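Local coordinates for protein packaging enzyme P4 (Pseudomonas phage phi6, PDB 4BLO) that hydrolyses nucleoside triphosphates as a hexameric RecA-like ATPase and probably uses that energy to package viral RNA, at residues A17-D21 with T38-K42; T43-V48 with I64-L70; V100-R105 with N218-D224; P113-Y118 with F267-K271. All coordinates share one frame; numbering follows the deposited sequence.

Contact 1: residues A17-D21 with T38-K42; sequences ADLLD and TVVIK
K42 reaches across to D21 and forms a salt bridge. Its NZ lies 3.0 Å from D21 OD1, which accepts on the lone pair facing the other carboxylate oxygen. NZ also bonds weakly to D21 OD2 at 3.2 Å, so OD1 is the main acceptor and OD2 adds a weak second bond. The two side chains cross at about a right angle. The lysine chain runs nearly straight at chi2 and bends at chi3 (-71°), which turns its amine onto the carboxylate. A second polar tie comes from T38: its hydroxyl OG1 donates to the backbone carbonyl L20 O at 3.3 Å. The hydroxyl approaches from above the carbonyl plane, 52° out of it.

These bonds join two successive helices, 7-22 and 38-54, which form an antiparallel helical hairpin. In these segments the axes pass 9.8 Å apart at 171°. The last turn of the first helix faces the first turns of the second, and the small sheet 26-27/34-35 lies in the connection.

L20 points toward the second helix. Its CG points away from its carbonyl carbon, and its two methyls part, CD1 to K42 and CD2 to I41. L20 CD1 meets K42 CG at 3.8 Å, the two chains sliding past each other in opposite directions. L20 CD2 touches I41 CD1 at 3.9 Å. L20 CB sits on the methyl T38 CG2 at 3.6 Å. At the margin, A17 CB lies 4.1 Å from K42 CD. I175 of helix 167-179 packs against both L20 and I41.

Contact 2: residues T43-V48 with I64-L70; sequences TYIAAV and IRPSVLL
The ring of Y44 is met obliquely by P66, L69 and L70. Its CG stands anti to the backbone N (chi1 178°), which sends the ring out from helix 38-54 toward the short helix 66-69. At its far end the hydroxyl Y44 OH donates to the carbonyl I64 O at 2.6 Å. The donor lies in the carbonyl plane with a C=O...donor angle of 157°, and the oxygen sits at the ring edge. This buried hydroxyl is therefore satisfied, and the bond fixes the ring just before the short helix begins, where R65 is the N-cap residue.

Leucine methyls fill in around the ring. L69 CD1 touches both Y44 CE1 and V48 CG2, at 3.8 Å each. V48 CG2 itself rests over one face of the ring, offset toward the rim. P66 CG meets Y44 CE1 at 4.0 Å. L70 crosses Y44 at about a right angle, with L70 CD1 4.0 Å from Y44 CD1. Its other branch, L70 CD2, reaches T43 CG2 at 3.8 Å. Farther along, A47 CB and L69 CB touch.

I172 and V173 of helix 167-179 cover the tyrosine. V173 also packs on P66, and L177 on I64. R65 leans on strand 161-163, an outermost strand of the central sheet within this chain, and meets G102 of a neighbouring subunit.

Contact 3: residues V100-R105 with N218-D224; sequences VPGLAR and NLFTQYD
The loop between helix 92-95 and strand 109-110 runs along the C-terminal end of helix 208-222, which leads into strand 226-231 of the RecA-like core sheet. R105 and D224 close one end of the contact with a salt bridge. R105 NH2 donates to D224 OD1 at 2.9 Å, with a nearly straight N-H...O angle of 167°. The oxygen lies at the edge of the guanidinium, close to its plane, and is met on its syn side. The two planar groups are turned 76° apart. Extended from CG to NE, the arginine chain carries its guanidinium to D224. L103 CD1 lies over the centre of one guanidinium face.

The same L103 methyl reaches the helix, 3.4 Å from the carbonyl T221 O, and L103 CG lies 4.2 Å from Q222 CA. At the other end, V100 crosses L219 at about a right angle, with V100 CG1 3.8 Å from L219 CD1. The other branch, V100 CG2, packs on N218 CB. Between V100 and R105, Q222 extends toward the loop and brings NE2 to 3.1 Å from P101 O, at too poor an angle for a hydrogen bond.

A neighbouring subunit packs here too, its A152 on T221 and its S165 on P101. D224 OD2 forms a second salt bridge, to R12. The carboxylate is thus shared by two arginines, which would favour its ionised form and tie the loop, this helix end and helix 7-22 together.

Contact 4: residues P113-Y118 with F267-K271; sequences PSEGIY and FRTNK
I117 and T269 form a single beta bridge with the bonding pattern of an antiparallel non-hydrogen-bonded pair. Y118 N donates to R268 O at 3.1 Å, in the carbonyl plane. N270 N donates to G116 O at 2.8 Å, with a more bent N-H...O angle of 137°. A type II turn from S114 to I117 presents that carbonyl, and G116 takes the positive phi (72°) of its third position.

S114 CB sits over the face of the F267 ring in a CH-pi contact, 3.7 Å from the ring centroid. I117 CG1 is anti to its backbone N (chi1 -163°), and CD1 reaches F267 CD1 at 3.5 Å. P113 CG adds a touch at F267 CE1. The Y118 ring lies against the T269-N270 peptide, with T269 C over one face, toward the rim.

R268 directs its side chain away from this contact and bonds to the carbonyls of M248 and T251. The side chain of R268 is about 6 Å from a bound ADP. The arrangement joins the small sheet 109-110/117-118 to strand 261-269, in the antiparallel extension of the RecA-like core beside a nucleotide site.

How the contacts relate
From the N terminus, contact 1 closes first, bringing helix 7-22 against helix 38-54. The second helix continues directly into contact 2, where the chain returns through the short helix 66-69. The two are in series and touch, V40 against L70. The later contacts span far longer loops. Residues 100-105 and 113-118 follow each other, then wait for 218-224 and 267-271, so contacts 3 and 4 cross along the chain. Their nearest atoms are about 6 Å apart. Contact 3 also meets contact 1, where L19 packs on Y223 and D224. Together they tie the N-terminal helices to the central RecA-like sheet and its antiparallel end.

Contact 1: residues A17-D21 with T38-K42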
loop_
_atom_site.group_PDB
_atom_site.type_symbol
_atom_site.label_atom_id
_atom_site.label_comp_id
_atom_site.label_asym_id
_atom_site.label_seq_id
_atom_site.Cartn_x
_atom_site.Cartn_y
_atom_site.Cartn_z
ATOM N N ALA L 17 -8.366 -16.131 40.582
ATOM C CA ALA L 17 -7.578 -14.967 41.005
ATOM C C ALA L 17 -6.106 -15.290 41.013
ATOM O O ALA L 17 -5.299 -14.458 40.606
ATOM C CB ALA L 17 -8.016 -14.493 42.378
ATOM N N ASP L 18 -5.760 -16.512 41.442
ATOM C CA ASP L 18 -4.379 -16.975 41.478
ATOM C C ASP L 18 -3.846 -17.138 40.079
ATOM O O ASP L 18 -2.781 -16.594 39.799
ATOM C CB ASP L 18 -4.257 -18.280 42.268
ATOM C CG ASP L 18 -4.423 -18.046 43.747
ATOM O OD1 ASP L 18 -3.494 -17.483 44.362
ATOM O OD2 ASP L 18 -5.478 -18.440 44.295
ATOM N N LEU L 19 -4.610 -17.825 39.186
ATOM C CA LEU L 19 -4.221 -18.046 37.793
ATOM C C LEU L 19 -3.879 -16.732 37.102
ATOM O O LEU L 19 -2.882 -16.659 36.379
ATOM C CB LEU L 19 -5.329 -18.764 37.008
ATOM C CG LEU L 19 -5.553 -20.257 37.278
ATOM C CD1 LEU L 19 -6.946 -20.671 36.861
ATOM C CD2 LEU L 19 -4.511 -21.128 36.563
ATOM N N LEU L 20 -4.690 -15.692 37.358
ATOM C CA LEU L 20 -4.528 -14.361 36.783
ATOM C C LEU L 20 -3.272 -13.647 37.317
ATOM O O LEU L 20 -2.531 -13.053 36.524
ATOM C CB LEU L 20 -5.790 -13.510 37.033
ATOM C CG LEU L 20 -7.038 -13.882 36.224
ATOM C CD1 LEU L 20 -8.284 -13.379 36.889
ATOM C CD2 LEU L 20 -6.967 -13.355 34.799
ATOM N N ASP L 21 -3.016 -13.737 38.638
ATOM C CA ASP L 21 -1.867 -13.103 39.294
ATOM C C ASP L 21 -0.553 -13.828 39.016
ATOM O O ASP L 21 0.495 -13.184 38.954
ATOM C CB ASP L 21 -2.096 -13.035 40.816
ATOM C CG ASP L 21 -3.216 -12.110 41.260
ATOM O OD1 ASP L 21 -3.935 -11.576 40.386
ATOM O OD2 ASP L 21 -3.382 -11.933 42.485
ATOM N N THR L 38 -4.968 -7.669 34.477
ATOM C CA THR L 38 -5.556 -8.815 35.154
ATOM C C THR L 38 -6.586 -8.354 36.208
ATOM O O THR L 38 -7.640 -8.984 36.326
ATOM C CB THR L 38 -4.379 -9.641 35.722
ATOM O OG1 THR L 38 -4.130 -10.731 34.845
ATOM C CG2 THR L 38 -4.572 -10.128 37.159
ATOM N N VAL L 39 -6.283 -7.252 36.939
ATOM C CA VAL L 39 -7.082 -6.662 38.027
ATOM C C VAL L 39 -8.543 -6.467 37.593
ATOM O O VAL L 39 -9.453 -6.841 38.332
ATOM C CB VAL L 39 -6.460 -5.329 38.525
ATOM C CG1 VAL L 39 -7.270 -4.713 39.661
ATOM C CG2 VAL L 39 -5.011 -5.528 38.952
ATOM N N VAL L 40 -8.750 -5.918 36.385
ATOM C CA VAL L 40 -10.062 -5.641 35.789
ATOM C C VAL L 40 -10.905 -6.940 35.731
ATOM O O VAL L 40 -12.076 -6.904 36.120
ATOM C CB VAL L 40 -9.902 -4.969 34.389
ATOM C CG1 VAL L 40 -11.248 -4.616 33.768
ATOM C CG2 VAL L 40 -9.027 -3.724 34.478
ATOM N N ILE L 41 -10.294 -8.078 35.297
ATOM C CA ILE L 41 -10.959 -9.391 35.187
ATOM C C ILE L 41 -11.381 -9.855 36.592
ATOM O O ILE L 41 -12.527 -10.292 36.771
ATOM C CB ILE L 41 -10.090 -10.449 34.443
ATOM C CG1 ILE L 41 -9.644 -9.940 33.047
ATOM C CG2 ILE L 41 -10.837 -11.771 34.303
ATOM C CD1 ILE L 41 -8.288 -10.371 32.634
ATOM N N LYS L 42 -10.474 -9.709 37.588
ATOM C CA LYS L 42 -10.745 -10.065 38.990
ATOM C C LYS L 42 -11.929 -9.249 39.535
ATOM O O LYS L 42 -12.839 -9.815 40.142
ATOM C CB LYS L 42 -9.504 -9.847 39.876
ATOM C CG LYS L 42 -8.330 -10.783 39.600
ATOM C CD LYS L 42 -7.304 -10.804 40.744
ATOM C CE LYS L 42 -6.485 -9.537 40.862
ATOM N NZ LYS L 42 -5.512 -9.620 41.980
#

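Contact 2: residues T43-V48 with I64-L70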
loop_
_atom_site.group_PDB
_atom_site.type_symbol
_atom_site.label_atom_id
_atom_site.label_comp_id
_atom_site.label_asym_id
_atom_site.label_seq_id
_atom_site.Cartn_x
_atom_site.Cartn_y
_atom_site.Cartn_z
ATOM N N THR L 43 -11.921 -7.927 39.265
ATOM C CA THR L 43 -12.953 -6.972 39.671
ATOM C C THR L 43 -14.303 -7.374 39.067
ATOM O O THR L 43 -15.324 -7.308 39.759
ATOM C CB THR L 43 -12.541 -5.540 39.273
ATOM O OG1 THR L 43 -11.187 -5.306 39.678
ATOM C CG2 THR L 43 -13.446 -4.483 39.892
ATOM N N TYR L 44 -14.295 -7.821 37.791
ATOM C CA TYR L 44 -15.489 -8.286 37.082
ATOM C C TYR L 44 -16.055 -9.533 37.768
ATOM O O TYR L 44 -17.251 -9.560 38.035
ATOM C CB TYR L 44 -15.179 -8.568 35.602
ATOM C CG TYR L 44 -16.356 -9.107 34.814
ATOM C CD1 TYR L 44 -17.383 -8.266 34.393
ATOM C CD2 TYR L 44 -16.413 -10.447 34.439
ATOM C CE1 TYR L 44 -18.469 -8.757 33.667
ATOM C CE2 TYR L 44 -17.491 -10.949 33.704
ATOM C CZ TYR L 44 -18.519 -10.100 33.322
ATOM O OH TYR L 44 -19.582 -10.584 32.591
ATOM N N ILE L 45 -15.193 -10.536 38.085
ATOM C CA ILE L 45 -15.588 -11.786 38.755
ATOM C C ILE L 45 -16.296 -11.454 40.087
ATOM O O ILE L 45 -17.408 -11.940 40.313
ATOM C CB ILE L 45 -14.383 -12.758 38.948
ATOM C CG1 ILE L 45 -13.879 -13.288 37.586
ATOM C CG2 ILE L 45 -14.743 -13.928 39.890
ATOM C CD1 ILE L 45 -12.444 -13.805 37.574
ATOM N N ALA L 46 -15.681 -10.577 40.917
ATOM C CA ALA L 46 -16.219 -10.117 42.205
ATOM C C ALA L 46 -17.611 -9.464 42.054
ATOM O O ALA L 46 -18.504 -9.741 42.854
ATOM C CB ALA L 46 -15.251 -9.138 42.846
ATOM N N ALA L 47 -17.795 -8.638 41.009
ATOM C CA ALA L 47 -19.048 -7.952 40.708
ATOM C C ALA L 47 -20.151 -8.943 40.299
ATOM O O ALA L 47 -21.304 -8.768 40.719
ATOM C CB ALA L 47 -18.833 -6.924 39.606
ATOM N N VAL L 48 -19.791 -9.982 39.501
ATOM C CA VAL L 48 -20.699 -11.030 39.012
ATOM C C VAL L 48 -21.178 -11.874 40.202
ATOM O O VAL L 48 -22.390 -12.087 40.343
ATOM C CB VAL L 48 -20.040 -11.897 37.902
ATOM C CG1 VAL L 48 -20.832 -13.174 37.626
ATOM C CG2 VAL L 48 -19.873 -11.097 36.621
ATOM N N ILE L 64 -25.004 -8.765 33.592
ATOM C CA ILE L 64 -23.582 -9.092 33.766
ATOM C C ILE L 64 -22.701 -8.493 32.652
ATOM O O ILE L 64 -21.541 -8.892 32.537
ATOM C CB ILE L 64 -23.324 -10.613 33.940
ATOM C CG1 ILE L 64 -23.809 -11.443 32.717
ATOM C CG2 ILE L 64 -23.929 -11.095 35.250
ATOM C CD1 ILE L 64 -23.171 -12.777 32.549
ATOM N N ARG L 65 -23.206 -7.523 31.865
ATOM C CA ARG L 65 -22.374 -6.909 30.827
ATOM C C ARG L 65 -21.331 -5.977 31.520
ATOM O O ARG L 65 -21.667 -5.347 32.532
ATOM C CB ARG L 65 -23.217 -6.218 29.733
ATOM C CG ARG L 65 -23.810 -4.874 30.100
ATOM C CD ARG L 65 -25.247 -4.744 29.661
ATOM N NE ARG L 65 -25.417 -4.714 28.208
ATOM C CZ ARG L 65 -26.471 -4.175 27.605
ATOM N NH1 ARG L 65 -27.441 -3.617 28.322
ATOM N NH2 ARG L 65 -26.557 -4.175 26.279
ATOM N N PRO L 66 -20.042 -5.979 31.081
ATOM C CA PRO L 66 -19.006 -5.212 31.809
ATOM C C PRO L 66 -19.260 -3.714 31.917
ATOM O O PRO L 66 -18.905 -3.130 32.939
ATOM C CB PRO L 66 -17.737 -5.469 30.998
ATOM C CG PRO L 66 -17.995 -6.723 30.276
ATOM C CD PRO L 66 -19.450 -6.726 29.953
ATOM N N SER L 67 -19.885 -3.100 30.875
ATOM C CA SER L 67 -20.207 -1.662 30.821
ATOM C C SER L 67 -21.133 -1.226 31.978
ATOM O O SER L 67 -21.090 -0.066 32.389
ATOM C CB SER L 67 -20.849 -1.311 29.482
ATOM O OG SER L 67 -22.054 -2.024 29.272
ATOM N N VAL L 68 -21.935 -2.170 32.504
ATOM C CA VAL L 68 -22.887 -1.969 33.587
ATOM C C VAL L 68 -22.212 -2.235 34.953
ATOM O O VAL L 68 -22.435 -1.463 35.899
ATOM C CB VAL L 68 -24.141 -2.865 33.337
ATOM C CG1 VAL L 68 -24.817 -3.318 34.626
ATOM C CG2 VAL L 68 -25.136 -2.162 32.419
ATOM N N LEU L 69 -21.386 -3.309 35.045
ATOM C CA LEU L 69 -20.738 -3.732 36.295
ATOM C C LEU L 69 -19.450 -2.966 36.632
ATOM O O LEU L 69 -19.181 -2.765 37.818
ATOM C CB LEU L 69 -20.434 -5.239 36.286
ATOM C CG LEU L 69 -21.625 -6.200 36.152
ATOM C CD1 LEU L 69 -21.151 -7.606 36.042
ATOM C CD2 LEU L 69 -22.583 -6.103 37.332
ATOM N N LEU L 70 -18.652 -2.558 35.621
ATOM C CA LEU L 70 -17.371 -1.862 35.850
ATOM C C LEU L 70 -17.418 -0.396 35.417
ATOM O O LEU L 70 -18.058 -0.090 34.408
ATOM C CB LEU L 70 -16.228 -2.579 35.105
ATOM C CG LEU L 70 -16.108 -4.095 35.295
ATOM C CD1 LEU L 70 -15.465 -4.737 34.086
ATOM C CD2 LEU L 70 -15.358 -4.445 36.573
#

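Contact 3: residues V100-R105 with N218-D224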
loop_
_atom_site.group_PDB
_atom_site.type_symbol
_atom_site.label_atom_id
_atom_site.label_comp_id
_atom_site.label_asym_id
_atom_site.label_seq_id
_atom_site.Cartn_x
_atom_site.Cartn_y
_atom_site.Cartn_z
ATOM N N VAL L 100 1.573 -15.346 23.460
ATOM C CA VAL L 100 1.297 -15.714 24.831
ATOM C C VAL L 100 1.914 -17.124 25.075
ATOM O O VAL L 100 1.814 -18.010 24.210
ATOM C CB VAL L 100 -0.189 -15.535 25.275
ATOM C CG1 VAL L 100 -0.840 -14.341 24.581
ATOM C CG2 VAL L 100 -1.018 -16.788 25.082
ATOM N N PRO L 101 2.685 -17.268 26.188
ATOM C CA PRO L 101 3.369 -18.547 26.459
ATOM C C PRO L 101 2.422 -19.709 26.726
ATOM O O PRO L 101 1.305 -19.515 27.201
ATOM C CB PRO L 101 4.204 -18.246 27.705
ATOM C CG PRO L 101 4.275 -16.755 27.794
ATOM C CD PRO L 101 2.963 -16.285 27.256
ATOM N N GLY L 102 2.888 -20.907 26.403
ATOM C CA GLY L 102 2.165 -22.152 26.622
ATOM C C GLY L 102 2.235 -22.603 28.065
ATOM O O GLY L 102 2.974 -22.022 28.869
ATOM N N LEU L 103 1.451 -23.647 28.396
ATOM C CA LEU L 103 1.353 -24.217 29.733
ATOM C C LEU L 103 2.294 -25.400 29.898
ATOM O O LEU L 103 2.204 -26.379 29.149
ATOM C CB LEU L 103 -0.091 -24.668 30.003
ATOM C CG LEU L 103 -0.934 -23.895 31.002
ATOM C CD1 LEU L 103 -2.161 -24.690 31.339
ATOM C CD2 LEU L 103 -0.181 -23.597 32.288
ATOM N N ALA L 104 3.178 -25.327 30.898
ATOM C CA ALA L 104 4.130 -26.407 31.172
ATOM C C ALA L 104 3.419 -27.622 31.785
ATOM O O ALA L 104 3.843 -28.759 31.575
ATOM C CB ALA L 104 5.230 -25.917 32.092
ATOM N N ARG L 105 2.339 -27.381 32.524
ATOM C CA ARG L 105 1.524 -28.437 33.122
ATOM C C ARG L 105 0.482 -28.936 32.107
ATOM O O ARG L 105 0.341 -28.354 31.033
ATOM C CB ARG L 105 0.834 -27.928 34.412
ATOM C CG ARG L 105 -0.025 -26.679 34.216
ATOM C CD ARG L 105 -0.816 -26.312 35.445
ATOM N NE ARG L 105 -1.727 -25.196 35.185
ATOM C CZ ARG L 105 -2.963 -25.326 34.708
ATOM N NH1 ARG L 105 -3.446 -26.529 34.407
ATOM N NH2 ARG L 105 -3.716 -24.251 34.498
ATOM N N ASN L 218 -4.191 -19.913 23.772
ATOM C CA ASN L 218 -3.247 -20.111 24.881
ATOM C C ASN L 218 -3.641 -19.268 26.113
ATOM O O ASN L 218 -3.474 -19.728 27.244
ATOM C CB ASN L 218 -1.814 -19.833 24.445
ATOM C CG ASN L 218 -1.261 -20.790 23.408
ATOM O OD1 ASN L 218 -0.354 -20.443 22.638
ATOM N ND2 ASN L 218 -1.768 -22.018 23.368
ATOM N N LEU L 219 -4.224 -18.080 25.881
ATOM C CA LEU L 219 -4.735 -17.198 26.929
ATOM C C LEU L 219 -5.840 -17.939 27.711
ATOM O O LEU L 219 -5.858 -17.904 28.938
ATOM C CB LEU L 219 -5.273 -15.911 26.270
ATOM C CG LEU L 219 -4.990 -14.550 26.916
ATOM C CD1 LEU L 219 -3.525 -14.340 27.221
ATOM C CD2 LEU L 219 -5.469 -13.434 26.026
ATOM N N PHE L 220 -6.704 -18.683 27.000
ATOM C CA PHE L 220 -7.771 -19.478 27.615
ATOM C C PHE L 220 -7.217 -20.759 28.234
ATOM O O PHE L 220 -7.744 -21.194 29.259
ATOM C CB PHE L 220 -8.876 -19.807 26.606
ATOM C CG PHE L 220 -9.623 -18.605 26.070
ATOM C CD1 PHE L 220 -9.829 -17.481 26.860
ATOM C CD2 PHE L 220 -10.162 -18.618 24.790
ATOM C CE1 PHE L 220 -10.529 -16.376 26.367
ATOM C CE2 PHE L 220 -10.875 -17.518 24.303
ATOM C CZ PHE L 220 -11.054 -16.404 25.093
ATOM N N THR L 221 -6.157 -21.359 27.637
ATOM C CA THR L 221 -5.526 -22.582 28.160
ATOM C C THR L 221 -4.888 -22.292 29.524
ATOM O O THR L 221 -5.014 -23.097 30.443
ATOM C CB THR L 221 -4.497 -23.142 27.165
ATOM O OG1 THR L 221 -5.102 -23.257 25.872
ATOM C CG2 THR L 221 -3.925 -24.489 27.604
ATOM N N GLN L 222 -4.245 -21.124 29.655
ATOM C CA GLN L 222 -3.592 -20.669 30.875
ATOM C C GLN L 222 -4.602 -20.361 32.002
ATOM O O GLN L 222 -4.258 -20.540 33.177
ATOM C CB GLN L 222 -2.772 -19.418 30.571
ATOM C CG GLN L 222 -1.484 -19.368 31.358
ATOM C CD GLN L 222 -0.476 -18.477 30.684
ATOM O OE1 GLN L 222 -0.653 -17.252 30.627
ATOM N NE2 GLN L 222 0.610 -19.071 30.174
ATOM N N TYR L 223 -5.831 -19.900 31.648
ATOM C CA TYR L 223 -6.864 -19.524 32.622
ATOM C C TYR L 223 -8.018 -20.560 32.711
ATOM O O TYR L 223 -9.079 -20.255 33.256
ATOM C CB TYR L 223 -7.392 -18.110 32.317
ATOM C CG TYR L 223 -6.307 -17.056 32.379
ATOM C CD1 TYR L 223 -5.499 -16.926 33.500
ATOM C CD2 TYR L 223 -6.099 -16.178 31.323
ATOM C CE1 TYR L 223 -4.485 -15.973 33.553
ATOM C CE2 TYR L 223 -5.096 -15.208 31.372
ATOM C CZ TYR L 223 -4.301 -15.099 32.494
ATOM O OH TYR L 223 -3.319 -14.133 32.550
ATOM N N ASP L 224 -7.771 -21.799 32.229
ATOM C CA ASP L 224 -8.662 -22.969 32.251
ATOM C C ASP L 224 -10.055 -22.700 31.652
ATOM O O ASP L 224 -11.053 -23.262 32.129
ATOM C CB ASP L 224 -8.804 -23.529 33.679
ATOM C CG ASP L 224 -7.516 -23.860 34.406
ATOM O OD1 ASP L 224 -6.527 -24.249 33.727
ATOM O OD2 ASP L 224 -7.514 -23.803 35.657
#

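Contact 4: residues P113-Y118 with F267-K271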
loop_
_atom_site.group_PDB
_atom_site.type_symbol
_atom_site.label_atom_id
_atom_site.label_comp_id
_atom_site.label_asym_id
_atom_site.label_seq_id
_atom_site.Cartn_x
_atom_site.Cartn_y
_atom_site.Cartn_z
ATOM N N PRO L 113 -16.714 -27.761 24.256
ATOM C CA PRO L 113 -17.684 -28.185 23.217
ATOM C C PRO L 113 -17.597 -29.670 22.844
ATOM O O PRO L 113 -18.488 -30.176 22.155
ATOM C CB PRO L 113 -17.317 -27.303 22.023
ATOM C CG PRO L 113 -15.839 -27.035 22.194
ATOM C CD PRO L 113 -15.608 -26.970 23.684
ATOM N N SER L 114 -16.541 -30.374 23.303
ATOM C CA SER L 114 -16.363 -31.804 23.058
ATOM C C SER L 114 -15.825 -32.505 24.310
ATOM O O SER L 114 -15.186 -31.864 25.138
ATOM C CB SER L 114 -15.447 -32.050 21.869
ATOM O OG SER L 114 -15.306 -33.443 21.631
ATOM N N GLU L 115 -16.107 -33.817 24.455
ATOM C CA GLU L 115 -15.710 -34.596 25.629
ATOM C C GLU L 115 -14.201 -34.712 25.771
ATOM O O GLU L 115 -13.508 -35.121 24.834
ATOM C CB GLU L 115 -16.332 -36.005 25.613
ATOM C CG GLU L 115 -17.600 -36.133 26.442
ATOM C CD GLU L 115 -17.490 -36.088 27.956
ATOM O OE1 GLU L 115 -16.355 -36.091 28.487
ATOM O OE2 GLU L 115 -18.555 -36.069 28.614
ATOM N N GLY L 116 -13.731 -34.349 26.962
ATOM C CA GLY L 116 -12.332 -34.415 27.365
ATOM C C GLY L 116 -11.435 -33.389 26.725
ATOM O O GLY L 116 -10.217 -33.541 26.773
ATOM N N ILE L 117 -12.029 -32.324 26.159
ATOM C CA ILE L 117 -11.315 -31.253 25.464
ATOM C C ILE L 117 -10.412 -30.458 26.440
ATOM O O ILE L 117 -10.759 -30.264 27.611
ATOM C CB ILE L 117 -12.299 -30.319 24.661
ATOM C CG1 ILE L 117 -11.536 -29.453 23.609
ATOM C CG2 ILE L 117 -13.226 -29.492 25.578
ATOM C CD1 ILE L 117 -12.340 -28.711 22.588
ATOM N N TYR L 118 -9.259 -29.996 25.925
ATOM C CA TYR L 118 -8.329 -29.178 26.695
ATOM C C TYR L 118 -8.851 -27.751 26.753
ATOM O O TYR L 118 -9.707 -27.381 25.949
ATOM C CB TYR L 118 -6.896 -29.226 26.106
ATOM C CG TYR L 118 -6.197 -30.565 26.243
ATOM C CD1 TYR L 118 -6.267 -31.297 27.429
ATOM C CD2 TYR L 118 -5.399 -31.064 25.219
ATOM C CE1 TYR L 118 -5.624 -32.524 27.561
ATOM C CE2 TYR L 118 -4.728 -32.284 25.351
ATOM C CZ TYR L 118 -4.848 -33.013 26.521
ATOM O OH TYR L 118 -4.205 -34.223 26.647
ATOM N N PHE L 267 -10.761 -31.600 17.548
ATOM C CA PHE L 267 -10.700 -31.347 18.983
ATOM C C PHE L 267 -9.510 -32.061 19.585
ATOM O O PHE L 267 -9.300 -33.257 19.347
ATOM C CB PHE L 267 -12.009 -31.750 19.701
ATOM C CG PHE L 267 -13.256 -31.065 19.182
ATOM C CD1 PHE L 267 -13.480 -29.709 19.422
ATOM C CD2 PHE L 267 -14.215 -31.775 18.462
ATOM C CE1 PHE L 267 -14.642 -29.077 18.949
ATOM C CE2 PHE L 267 -15.380 -31.140 17.995
ATOM C CZ PHE L 267 -15.582 -29.798 18.242
ATOM N N ARG L 268 -8.717 -31.296 20.348
ATOM C CA ARG L 268 -7.532 -31.752 21.081
ATOM C C ARG L 268 -7.995 -32.151 22.470
ATOM O O ARG L 268 -8.173 -31.290 23.336
ATOM C CB ARG L 268 -6.461 -30.648 21.137
ATOM C CG ARG L 268 -5.975 -30.198 19.769
ATOM C CD ARG L 268 -4.981 -29.069 19.849
ATOM N NE ARG L 268 -4.884 -28.383 18.559
ATOM C CZ ARG L 268 -3.987 -28.650 17.613
ATOM N NH1 ARG L 268 -3.051 -29.570 17.815
ATOM N NH2 ARG L 268 -4.000 -27.976 16.473
ATOM N N THR L 269 -8.275 -33.457 22.653
ATOM C CA THR L 269 -8.810 -34.016 23.893
ATOM C C THR L 269 -7.751 -34.708 24.737
ATOM O O THR L 269 -6.600 -34.812 24.318
ATOM C CB THR L 269 -9.930 -35.033 23.570
ATOM O OG1 THR L 269 -9.362 -36.198 22.957
ATOM C CG2 THR L 269 -11.043 -34.444 22.712
ATOM N N ASN L 270 -8.170 -35.238 25.905
ATOM C CA ASN L 270 -7.317 -36.029 26.790
ATOM C C ASN L 270 -7.101 -37.437 26.175
ATOM O O ASN L 270 -6.136 -38.120 26.531
ATOM C CB ASN L 270 -7.877 -36.106 28.236
ATOM C CG ASN L 270 -9.348 -36.454 28.409
ATOM O OD1 ASN L 270 -9.964 -37.183 27.620
ATOM N ND2 ASN L 270 -9.933 -35.985 29.503
ATOM N N LYS L 271 -7.984 -37.840 25.222
ATOM C CA LYS L 271 -7.922 -39.115 24.488
ATOM C C LYS L 271 -7.104 -38.939 23.189
ATOM O O LYS L 271 -6.908 -39.907 22.454
ATOM C CB LYS L 271 -9.336 -39.656 24.160
ATOM C CG LYS L 271 -10.282 -39.781 25.346
ATOM C CD LYS L 271 -10.351 -41.206 25.820
ATOM C CE LYS L 271 -11.411 -41.379 26.871
ATOM N NZ LYS L 271 -11.942 -42.754 26.846
#